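Local coordinates for protein probable acetyltransferase (PDB 2GE3) that binds acetyl coenzyme A and, as a member of the GNAT family, probably transfers its acetyl group to an acceptor substrate, at residues Ile134-Ala148 against His157-Gly169. Residues are numbered along the deposited sequence; the frame is centred on the assembly and turned at random.
Sequences IALYEKIGFAHEGRA and HYIDSLNMAIIFG. With ACO (acetyl coenzyme *a), chain E.
A143 and A165 open an antiparallel ladder, each backbone N bonded to the other's O at 2.9 Å. The register shifts at a classic beta bulge, where E145 and G146 both face N163: E145 N gives the short bond to N163 O (2.8 Å), G146 N a weak one, and G146 O takes N163 N. Beyond it, A148 and S161 pair through both their backbone groups. Strand 143-148 is reached from helix 134-140 through a Schellman motif at G141, G141 N and F142 N reaching Y137 O from opposite faces of its plane. Helix, turn and hairpin form the C-terminal part of the GNAT fold, and the same helix serves the cofactor: Y137 OH donates to the acetyl O of acetyl coenzyme A (3.2 Å).

The side chain of selenomethionine M164 lies between helix 134-140 and the sheet. A bend at chi3 (74°) brings CE into CH-pi contact over the H144 ring, 3.6 Å from its centroid, while SE rests on Y137 CB (3.8 Å). The H144 imidazole is held in its rotation by a nearly straight, in-plane bond from NE2 to the anti lone pair of E138 OE2 (2.6 Å). I166 CB makes a CH-pi contact over one F142 face. L162 CD1 meets I134 CD1, and CD2 lies 3.8 Å from R147 CZ, over the guanidinium face. On the sheet's other side, the E145 carboxylate lies against A165 CB and makes salt bridges to R121 and to R149 of the second subunit.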
ATOM      1  N   ILE A 134      -0.046  13.359 -13.795  1.00 23.00           N
ATOM      2  CA  ILE A 134      -1.323  12.852 -14.260  1.00 22.85           C
ATOM      3  C   ILE A 134      -1.473  12.775 -15.817  1.00 23.41           C
ATOM      4  O   ILE A 134      -1.876  11.729 -16.333  1.00 24.43           O
ATOM      5  CB  ILE A 134      -2.499  13.605 -13.605  1.00 22.95           C
ATOM      6  CG1 ILE A 134      -2.547  13.313 -12.092  1.00 19.43           C
ATOM      7  CG2 ILE A 134      -3.844  13.188 -14.232  1.00 21.13           C
ATOM      8  CD1 ILE A 134      -3.206  14.465 -11.399  1.00 18.10           C
ATOM      9  N   ALA A 135      -1.205  13.880 -16.530  1.00 22.80           N
ATOM     10  CA  ALA A 135      -1.283  13.927 -17.993  1.00 22.84           C
ATOM     11  C   ALA A 135      -0.398  12.914 -18.640  1.00 23.14           C
ATOM     12  O   ALA A 135      -0.787  12.336 -19.667  1.00 23.81           O
ATOM     13  CB  ALA A 135      -0.891  15.328 -18.540  1.00 23.47           C
ATOM     14  N   LEU A 136       0.801  12.712 -18.093  1.00 22.90           N
ATOM     15  CA  LEU A 136       1.677  11.653 -18.634  1.00 23.28           C
ATOM     16  C   LEU A 136       1.087  10.270 -18.360  1.00 23.73           C
ATOM     17  O   LEU A 136       1.056   9.417 -19.252  1.00 24.27           O
ATOM     18  CB  LEU A 136       3.118  11.721 -18.072  1.00 23.68           C
ATOM     19  CG  LEU A 136       3.998  10.501 -18.474  1.00 23.56           C
ATOM     20  CD1 LEU A 136       4.163  10.491 -19.966  1.00 24.88           C
ATOM     21  CD2 LEU A 136       5.370  10.358 -17.805  1.00 21.60           C
ATOM     22  N   TYR A 137       0.619  10.021 -17.150  1.00 23.28           N
ATOM     23  CA  TYR A 137      -0.008   8.710 -16.896  1.00 23.49           C
ATOM     24  C   TYR A 137      -1.230   8.441 -17.773  1.00 23.25           C
ATOM     25  O   TYR A 137      -1.386   7.362 -18.270  1.00 19.78           O
ATOM     26  CB  TYR A 137      -0.399   8.564 -15.422  1.00 22.91           C
ATOM     27  CG  TYR A 137       0.752   8.697 -14.505  1.00 23.85           C
ATOM     28  CD1 TYR A 137       2.028   8.245 -14.886  1.00 27.08           C
ATOM     29  CD2 TYR A 137       0.610   9.316 -13.233  1.00 26.08           C
ATOM     30  CE1 TYR A 137       3.187   8.448 -14.041  1.00 26.26           C
ATOM     31  CE2 TYR A 137       1.716   9.436 -12.340  1.00 24.26           C
ATOM     32  CZ  TYR A 137       2.994   9.007 -12.749  1.00 28.90           C
ATOM     33  OH  TYR A 137       4.066   9.139 -11.884  1.00 29.17           O
ATOM     34  N   GLU A 138      -2.103   9.442 -17.950  1.00 24.49           N
ATOM     35  CA  GLU A 138      -3.220   9.288 -18.918  1.00 27.63           C
ATOM     36  C   GLU A 138      -2.738   8.935 -20.345  1.00 27.72           C
ATOM     37  O   GLU A 138      -3.242   8.023 -20.940  1.00 26.63           O
ATOM     38  CB  GLU A 138      -4.118  10.551 -18.951  1.00 26.04           C
ATOM     39  CG  GLU A 138      -4.839  10.656 -17.569  1.00 27.60           C
ATOM     40  CD  GLU A 138      -5.631  11.950 -17.384  1.00 29.83           C
ATOM     41  OE1 GLU A 138      -5.413  12.896 -18.163  1.00 36.89           O
ATOM     42  OE2 GLU A 138      -6.431  12.056 -16.428  1.00 35.04           O
ATOM     43  N   LYS A 139      -1.725   9.657 -20.843  1.00 28.91           N
ATOM     44  CA  LYS A 139      -1.215   9.482 -22.166  1.00 29.01           C
ATOM     45  C   LYS A 139      -0.708   8.061 -22.303  1.00 29.48           C
ATOM     46  O   LYS A 139      -0.965   7.422 -23.282  1.00 29.56           O
ATOM     47  CB  LYS A 139      -0.068  10.462 -22.395  1.00 29.71           C
ATOM     48  CG  LYS A 139       0.533  10.364 -23.709  1.00 31.92           C
ATOM     49  CD  LYS A 139       1.989  10.714 -23.718  1.00 41.36           C
ATOM     50  CE  LYS A 139       2.288  12.071 -23.050  1.00 47.61           C
ATOM     51  NZ  LYS A 139       3.759  12.416 -23.344  1.00 55.76           N
ATOM     52  N   ILE A 140       0.054   7.570 -21.321  1.00 29.19           N
ATOM     53  CA  ILE A 140       0.607   6.216 -21.412  1.00 27.63           C
ATOM     54  C   ILE A 140      -0.507   5.145 -21.394  1.00 27.33           C
ATOM     55  O   ILE A 140      -0.271   4.084 -21.868  1.00 25.20           O
ATOM     56  CB  ILE A 140       1.579   5.956 -20.237  1.00 28.55           C
ATOM     57  CG1 ILE A 140       2.810   6.887 -20.332  1.00 27.12           C
ATOM     58  CG2 ILE A 140       2.018   4.486 -20.188  1.00 30.02           C
ATOM     59  CD1 ILE A 140       3.619   6.857 -21.591  1.00 24.36           C
ATOM     60  N   GLY A 141      -1.696   5.432 -20.817  1.00 26.28           N
ATOM     61  CA  GLY A 141      -2.814   4.511 -20.823  1.00 23.91           C
ATOM     62  C   GLY A 141      -3.199   4.009 -19.399  1.00 25.23           C
ATOM     63  O   GLY A 141      -3.980   3.080 -19.278  1.00 23.86           O
ATOM     64  N   PHE A 142      -2.743   4.669 -18.314  1.00 24.85           N
ATOM     65  CA  PHE A 142      -3.262   4.362 -16.967  1.00 23.94           C
ATOM     66  C   PHE A 142      -4.725   4.825 -16.874  1.00 24.67           C
ATOM     67  O   PHE A 142      -5.067   5.802 -17.449  1.00 25.66           O
ATOM     68  CB  PHE A 142      -2.447   4.997 -15.862  1.00 22.41           C
ATOM     69  CG  PHE A 142      -1.181   4.263 -15.595  1.00 24.68           C
ATOM     70  CD1 PHE A 142      -0.076   4.407 -16.453  1.00 22.47           C
ATOM     71  CD2 PHE A 142      -1.066   3.443 -14.469  1.00 19.51           C
ATOM     72  CE1 PHE A 142       1.118   3.742 -16.187  1.00 27.40           C
ATOM     73  CE2 PHE A 142       0.135   2.746 -14.205  1.00 28.39           C
ATOM     74  CZ  PHE A 142       1.243   2.911 -15.037  1.00 24.57           C
ATOM     75  N   ALA A 143      -5.569   4.037 -16.227  1.00 23.74           N
ATOM     76  CA  ALA A 143      -6.926   4.356 -15.913  1.00 23.53           C
ATOM     77  C   ALA A 143      -7.003   4.920 -14.481  1.00 24.13           C
ATOM     78  O   ALA A 143      -6.337   4.408 -13.521  1.00 23.94           O
ATOM     79  CB  ALA A 143      -7.806   3.059 -16.046  1.00 20.85           C
ATOM     80  N   HIS A 144      -7.880   5.910 -14.304  1.00 23.76           N
ATOM     81  CA  HIS A 144      -8.221   6.325 -12.987  1.00 23.80           C
ATOM     82  C   HIS A 144      -9.038   5.286 -12.267  1.00 25.86           C
ATOM     83  O   HIS A 144     -10.028   4.756 -12.814  1.00 25.02           O
ATOM     84  CB  HIS A 144      -9.022   7.682 -13.059  1.00 23.89           C
ATOM     85  CG  HIS A 144      -8.160   8.851 -13.471  1.00 22.62           C
ATOM     86  ND1 HIS A 144      -7.360   9.519 -12.581  1.00 23.03           N
ATOM     87  CD2 HIS A 144      -7.953   9.440 -14.674  1.00 22.97           C
ATOM     88  CE1 HIS A 144      -6.740  10.511 -13.191  1.00 26.10           C
ATOM     89  NE2 HIS A 144      -7.048  10.455 -14.475  1.00 27.17           N
ATOM     90  N   GLU A 145      -8.722   5.098 -10.989  1.00 26.37           N
ATOM     91  CA  GLU A 145      -9.378   4.067 -10.192  1.00 27.85           C
ATOM     92  C   GLU A 145     -10.011   4.610  -8.956  1.00 28.19           C
ATOM     93  O   GLU A 145     -10.703   3.855  -8.333  1.00 30.43           O
ATOM     94  CB  GLU A 145      -8.426   2.956  -9.749  1.00 25.94           C
ATOM     95  CG  GLU A 145      -8.082   2.049 -10.921  1.00 28.95           C
ATOM     96  CD  GLU A 145      -7.502   0.715 -10.447  1.00 29.29           C
ATOM     97  OE1 GLU A 145      -7.780  -0.316 -11.101  1.00 24.23           O
ATOM     98  OE2 GLU A 145      -6.761   0.724  -9.402  1.00 29.42           O
ATOM     99  N   GLY A 146      -9.752   5.880  -8.627  1.00 26.37           N
ATOM    100  CA  GLY A 146     -10.415   6.579  -7.586  1.00 24.71           C
ATOM    101  C   GLY A 146      -9.569   7.620  -6.895  1.00 25.58           C
ATOM    102  O   GLY A 146      -8.400   7.729  -7.182  1.00 24.66           O
ATOM    103  N   ARG A 147     -10.160   8.366  -5.937  1.00 26.31           N
ATOM    104  CA  ARG A 147      -9.549   9.591  -5.404  1.00 26.64           C
ATOM    105  C   ARG A 147      -9.498   9.348  -3.902  1.00 27.05           C
ATOM    106  O   ARG A 147     -10.482   8.978  -3.301  1.00 27.49           O
ATOM    107  CB  ARG A 147     -10.468  10.732  -5.773  1.00 27.40           C
ATOM    108  CG  ARG A 147     -10.207  12.018  -5.138  1.00 30.74           C
ATOM    109  CD  ARG A 147     -11.088  13.033  -5.815  1.00 37.23           C
ATOM    110  NE  ARG A 147     -10.374  14.255  -6.182  1.00 43.66           N
ATOM    111  CZ  ARG A 147     -10.166  14.622  -7.457  1.00 46.06           C
ATOM    112  NH1 ARG A 147     -10.653  13.910  -8.470  1.00 45.36           N
ATOM    113  NH2 ARG A 147      -9.480  15.704  -7.729  1.00 47.80           N
ATOM    114  N   ALA A 148      -8.329   9.476  -3.302  1.00 26.59           N
ATOM    115  CA  ALA A 148      -8.222   9.346  -1.857  1.00 25.28           C
ATOM    116  C   ALA A 148      -8.220  10.728  -1.165  1.00 24.09           C
ATOM    117  O   ALA A 148      -7.284  11.409  -1.312  1.00 22.85           O
ATOM    118  CB  ALA A 148      -6.933   8.528  -1.539  1.00 24.43           C
ATOM    119  N   HIS A 157      -0.543  20.780   5.462  1.00 34.42           N
ATOM    120  CA  HIS A 157      -1.571  20.837   4.406  1.00 33.80           C
ATOM    121  C   HIS A 157      -1.969  19.429   3.873  1.00 30.90           C
ATOM    122  O   HIS A 157      -1.103  18.667   3.537  1.00 28.93           O
ATOM    123  CB  HIS A 157      -1.140  21.748   3.254  1.00 33.26           C
ATOM    124  CG  HIS A 157      -0.915  23.167   3.664  1.00 38.29           C
ATOM    125  ND1 HIS A 157      -1.743  23.825   4.557  1.00 41.17           N
ATOM    126  CD2 HIS A 157       0.054  24.057   3.316  1.00 40.22           C
ATOM    127  CE1 HIS A 157      -1.300  25.060   4.743  1.00 43.10           C
ATOM    128  NE2 HIS A 157      -0.214  25.226   3.996  1.00 45.63           N
ATOM    129  N   TYR A 158      -3.270  19.136   3.840  1.00 30.14           N
ATOM    130  CA  TYR A 158      -3.822  17.912   3.212  1.00 30.13           C
ATOM    131  C   TYR A 158      -3.969  17.992   1.704  1.00 29.25           C
ATOM    132  O   TYR A 158      -4.573  18.924   1.194  1.00 29.33           O
ATOM    133  CB  TYR A 158      -5.201  17.557   3.796  1.00 30.19           C
ATOM    134  CG  TYR A 158      -5.167  17.202   5.258  1.00 31.07           C
ATOM    135  CD1 TYR A 158      -5.963  17.875   6.170  1.00 32.60           C
ATOM    136  CD2 TYR A 158      -4.302  16.212   5.742  1.00 29.34           C
ATOM    137  CE1 TYR A 158      -5.880  17.598   7.539  1.00 31.97           C
ATOM    138  CE2 TYR A 158      -4.258  15.895   7.120  1.00 27.83           C
ATOM    139  CZ  TYR A 158      -5.026  16.582   7.997  1.00 30.55           C
ATOM    140  OH  TYR A 158      -4.926  16.296   9.358  1.00 32.56           O
ATOM    141  N   ILE A 159      -3.480  16.957   1.028  1.00 29.52           N
ATOM    142  CA  ILE A 159      -3.557  16.756  -0.440  1.00 29.14           C
ATOM    143  C   ILE A 159      -4.340  15.454  -0.720  1.00 27.44           C
ATOM    144  O   ILE A 159      -4.122  14.423  -0.087  1.00 25.30           O
ATOM    145  CB  ILE A 159      -2.098  16.590  -1.106  1.00 29.23           C
ATOM    146  CG1 ILE A 159      -1.078  17.578  -0.545  1.00 34.79           C
ATOM    147  CG2 ILE A 159      -2.102  16.729  -2.612  1.00 30.84           C
ATOM    148  CD1 ILE A 159      -1.586  18.933  -0.508  1.00 36.88           C
ATOM    149  N   ASP A 160      -5.246  15.515  -1.676  1.00 26.41           N
ATOM    150  CA  ASP A 160      -5.800  14.308  -2.272  1.00 26.04           C
ATOM    151  C   ASP A 160      -4.803  13.541  -3.114  1.00 25.97           C
ATOM    152  O   ASP A 160      -3.863  14.071  -3.741  1.00 24.13           O
ATOM    153  CB  ASP A 160      -7.009  14.699  -3.121  1.00 27.17           C
ATOM    154  CG  ASP A 160      -8.176  15.238  -2.256  1.00 27.06           C
ATOM    155  OD1 ASP A 160      -7.994  15.473  -1.055  1.00 27.23           O
ATOM    156  OD2 ASP A 160      -9.283  15.433  -2.769  1.00 32.50           O
ATOM    157  N   SER A 161      -5.024  12.260  -3.141  1.00 25.84           N
ATOM    158  CA  SER A 161      -4.186  11.408  -3.979  1.00 27.48           C
ATOM    159  C   SER A 161      -5.140  10.699  -4.968  1.00 25.37           C
ATOM    160  O   SER A 161      -6.259  10.400  -4.631  1.00 25.46           O
ATOM    161  CB  SER A 161      -3.468  10.364  -3.102  1.00 26.97           C
ATOM    162  OG  SER A 161      -2.270  10.028  -3.739  1.00 36.76           O
ATOM    163  N   LEU A 162      -4.698  10.466  -6.181  1.00 25.00           N
ATOM    164  CA  LEU A 162      -5.466   9.710  -7.176  1.00 23.60           C
ATOM    165  C   LEU A 162      -4.815   8.412  -7.369  1.00 23.24           C
ATOM    166  O   LEU A 162      -3.581   8.329  -7.572  1.00 22.61           O
ATOM    167  CB  LEU A 162      -5.474  10.412  -8.541  1.00 21.86           C
ATOM    168  CG  LEU A 162      -6.001  11.865  -8.535  1.00 19.39           C
ATOM    169  CD1 LEU A 162      -6.065  12.486  -9.943  1.00 19.17           C
ATOM    170  CD2 LEU A 162      -7.355  12.050  -7.792  1.00 19.97           C
ATOM    171  N   ASN A 163      -5.635   7.385  -7.368  1.00 22.93           N
ATOM    172  CA  ASN A 163      -5.122   6.025  -7.676  1.00 23.73           C
ATOM    173  C   ASN A 163      -5.369   5.694  -9.090  1.00 23.04           C
ATOM    174  O   ASN A 163      -6.447   5.929  -9.573  1.00 23.37           O
ATOM    175  CB  ASN A 163      -5.845   4.966  -6.833  1.00 25.48           C
ATOM    176  CG  ASN A 163      -5.498   5.121  -5.395  1.00 29.56           C
ATOM    177  OD1 ASN A 163      -4.345   5.105  -5.111  1.00 33.30           O
ATOM    178  ND2 ASN A 163      -6.471   5.405  -4.515  1.00 33.45           N
HETATM  179  N   MSE A 164      -4.403   5.087  -9.732  1.00 22.81           N
HETATM  180  CA  MSE A 164      -4.521   4.818 -11.158  1.00 25.93           C
HETATM  181  C   MSE A 164      -3.878   3.457 -11.341  1.00 24.80           C
HETATM  182  O   MSE A 164      -3.066   3.069 -10.526  1.00 25.20           O
HETATM  183  CB  MSE A 164      -3.791   5.886 -11.965  1.00 23.76           C
HETATM  184  CG  MSE A 164      -4.328   7.384 -11.661  1.00 24.63           C
HETATM  185 SE   MSE A 164      -3.369   8.510 -12.986  1.00 39.00          SE
HETATM  186  CE  MSE A 164      -4.439   7.952 -14.646  1.00 21.18           C
ATOM    187  N   ALA A 165      -4.242   2.758 -12.405  1.00 23.89           N
ATOM    188  CA  ALA A 165      -3.682   1.461 -12.700  1.00 25.73           C
ATOM    189  C   ALA A 165      -3.732   1.115 -14.209  1.00 24.45           C
ATOM    190  O   ALA A 165      -4.592   1.623 -14.980  1.00 23.98           O
ATOM    191  CB  ALA A 165      -4.350   0.384 -11.861  1.00 24.61           C
ATOM    192  N   ILE A 166      -2.813   0.257 -14.613  1.00 23.92           N
ATOM    193  CA  ILE A 166      -2.851  -0.324 -15.958  1.00 25.85           C
ATOM    194  C   ILE A 166      -2.898  -1.826 -15.864  1.00 25.95           C
ATOM    195  O   ILE A 166      -2.281  -2.406 -14.986  1.00 26.24           O
ATOM    196  CB  ILE A 166      -1.640   0.201 -16.840  1.00 25.36           C
ATOM    197  CG1 ILE A 166      -1.930   0.138 -18.340  1.00 29.64           C
ATOM    198  CG2 ILE A 166      -0.311  -0.452 -16.389  1.00 27.81           C
ATOM    199  CD1 ILE A 166      -0.914   1.088 -19.196  1.00 29.36           C
ATOM    200  N   ILE A 167      -3.661  -2.472 -16.751  1.00 28.21           N
ATOM    201  CA  ILE A 167      -3.742  -3.941 -16.766  1.00 28.84           C
ATOM    202  C   ILE A 167      -3.220  -4.401 -18.134  1.00 29.54           C
ATOM    203  O   ILE A 167      -3.655  -3.866 -19.176  1.00 26.29           O
ATOM    204  CB  ILE A 167      -5.140  -4.530 -16.399  1.00 29.59           C
ATOM    205  CG1 ILE A 167      -5.363  -4.542 -14.881  1.00 31.20           C
ATOM    206  CG2 ILE A 167      -5.329  -6.018 -16.901  1.00 27.11           C
ATOM    207  CD1 ILE A 167      -6.529  -3.924 -14.615  1.00 34.38           C
ATOM    208  N   PHE A 168      -2.220  -5.315 -18.126  1.00 30.35           N
ATOM    209  CA  PHE A 168      -1.653  -5.774 -19.414  1.00 32.02           C
ATOM    210  C   PHE A 168      -2.640  -6.749 -20.035  1.00 33.96           C
ATOM    211  O   PHE A 168      -3.200  -7.633 -19.355  1.00 34.09           O
ATOM    212  CB  PHE A 168      -0.285  -6.422 -19.276  1.00 30.01           C
ATOM    213  CG  PHE A 168       0.768  -5.497 -18.822  1.00 31.14           C
ATOM    214  CD1 PHE A 168       1.454  -5.776 -17.632  1.00 25.52           C
ATOM    215  CD2 PHE A 168       1.067  -4.295 -19.568  1.00 27.32           C
ATOM    216  CE1 PHE A 168       2.419  -4.932 -17.174  1.00 25.07           C
ATOM    217  CE2 PHE A 168       2.012  -3.422 -19.110  1.00 26.19           C
ATOM    218  CZ  PHE A 168       2.725  -3.741 -17.932  1.00 29.81           C
ATOM    219  N   GLY A 169      -2.896  -6.482 -21.302  1.00 37.34           N
ATOM    220  CA  GLY A 169      -3.683  -7.354 -22.155  1.00 40.98           C
ATOM    221  C   GLY A 169      -2.658  -7.947 -23.073  1.00 43.33           C
ATOM    222  O   GLY A 169      -2.872  -9.051 -23.561  1.00 47.97           O
TER
HETATM  223  N1A ACO E1301      -0.506  20.287 -16.932  1.00 27.30           N
HETATM  224  C2A ACO E1301      -1.041  19.447 -17.818  1.00 26.45           C
HETATM  225  N3A ACO E1301      -0.259  18.731 -18.646  1.00 28.57           N
HETATM  226  C4A ACO E1301       1.090  18.870 -18.623  1.00 24.63           C
HETATM  227  C5A ACO E1301       1.729  19.740 -17.681  1.00 27.84           C
HETATM  228  C6A ACO E1301       0.840  20.488 -16.798  1.00 28.23           C
HETATM  229  N6A ACO E1301       1.460  21.323 -15.864  1.00 27.35           N
HETATM  230  N7A ACO E1301       3.101  19.722 -17.920  1.00 25.35           N
HETATM  231  C8A ACO E1301       3.346  18.851 -18.900  1.00 23.91           C
HETATM  232  N9A ACO E1301       2.144  18.381 -19.331  1.00 27.10           N
HETATM  233  C1B ACO E1301       1.995  17.384 -20.360  1.00 26.83           C
HETATM  234  C2B ACO E1301       2.911  17.517 -21.565  1.00 28.46           C
HETATM  235  O2B ACO E1301       2.171  18.297 -22.530  1.00 29.50           O
HETATM  236  C3B ACO E1301       3.016  16.016 -21.873  1.00 32.14           C
HETATM  237  O3B ACO E1301       1.763  15.573 -22.416  1.00 39.90           O
HETATM  238  P3B ACO E1301       1.342  15.560 -24.003  1.00 43.51           P
HETATM  239  O7A ACO E1301       1.197  16.966 -24.573  1.00 49.48           O
HETATM  240  O8A ACO E1301      -0.024  14.901 -23.796  1.00 46.38           O
HETATM  241  O9A ACO E1301       2.508  14.939 -24.697  1.00 45.26           O
HETATM  242  C4B ACO E1301       3.080  15.303 -20.521  1.00 29.90           C
HETATM  243  O4B ACO E1301       2.343  16.157 -19.656  1.00 28.96           O
HETATM  244  C5B ACO E1301       4.538  15.210 -19.989  1.00 29.70           C
HETATM  245  O5B ACO E1301       5.203  14.183 -20.708  1.00 21.21           O
HETATM  246  P1A ACO E1301       6.716  13.878 -20.618  1.00 26.44           P
HETATM  247  O1A ACO E1301       6.801  12.489 -21.129  1.00 29.36           O
HETATM  248  O2A ACO E1301       7.253  15.114 -21.308  1.00 29.82           O
HETATM  249  O3A ACO E1301       6.927  13.925 -19.009  1.00 24.09           O
HETATM  250  P2A ACO E1301       8.222  14.122 -18.155  1.00 25.95           P
HETATM  251  O4A ACO E1301       9.539  13.825 -18.802  1.00 28.81           O
HETATM  252  O5A ACO E1301       8.050  15.501 -17.579  1.00 23.99           O
HETATM  253  O6A ACO E1301       7.990  12.981 -16.990  1.00 24.13           O
HETATM  254  CBP ACO E1301       7.241  13.156 -14.669  1.00 26.35           C
HETATM  255  CCP ACO E1301       6.823  13.097 -16.148  1.00 20.44           C
HETATM  256  CDP ACO E1301       5.946  13.455 -13.843  1.00 19.66           C
HETATM  257  CEP ACO E1301       7.895  11.851 -14.219  1.00 22.53           C
HETATM  258  CAP ACO E1301       8.366  14.233 -14.387  1.00 25.06           C
HETATM  259  OAP ACO E1301       7.825  15.461 -14.806  1.00 23.00           O
HETATM  260  C9P ACO E1301       8.860  14.438 -12.982  1.00 24.39           C
HETATM  261  O9P ACO E1301       9.814  13.781 -12.568  1.00 26.41           O
HETATM  262  N8P ACO E1301       8.259  15.362 -12.205  1.00 22.09           N
HETATM  263  C7P ACO E1301       8.676  15.475 -10.788  1.00 18.57           C
HETATM  264  C6P ACO E1301       8.513  14.199  -9.989  1.00 19.76           C
HETATM  265  C5P ACO E1301       7.212  13.443 -10.111  1.00 19.64           C
HETATM  266  O5P ACO E1301       6.123  14.000 -10.222  1.00 23.36           O
HETATM  267  N4P ACO E1301       7.305  12.110 -10.023  1.00 24.43           N
HETATM  268  C3P ACO E1301       6.211  11.259 -10.445  1.00 29.40           C
HETATM  269  C2P ACO E1301       5.054  11.428  -9.491  1.00 42.06           C
HETATM  270  S1P ACO E1301       5.472  10.749  -7.904  1.00 51.74           S
HETATM  271  C   ACO E1301       3.835  10.414  -7.958  1.00 46.42           C
HETATM  272  O   ACO E1301       3.319  10.331  -9.039  1.00 44.11           O
HETATM  273  CH3 ACO E1301       3.183  10.143  -6.625  1.00 47.99           C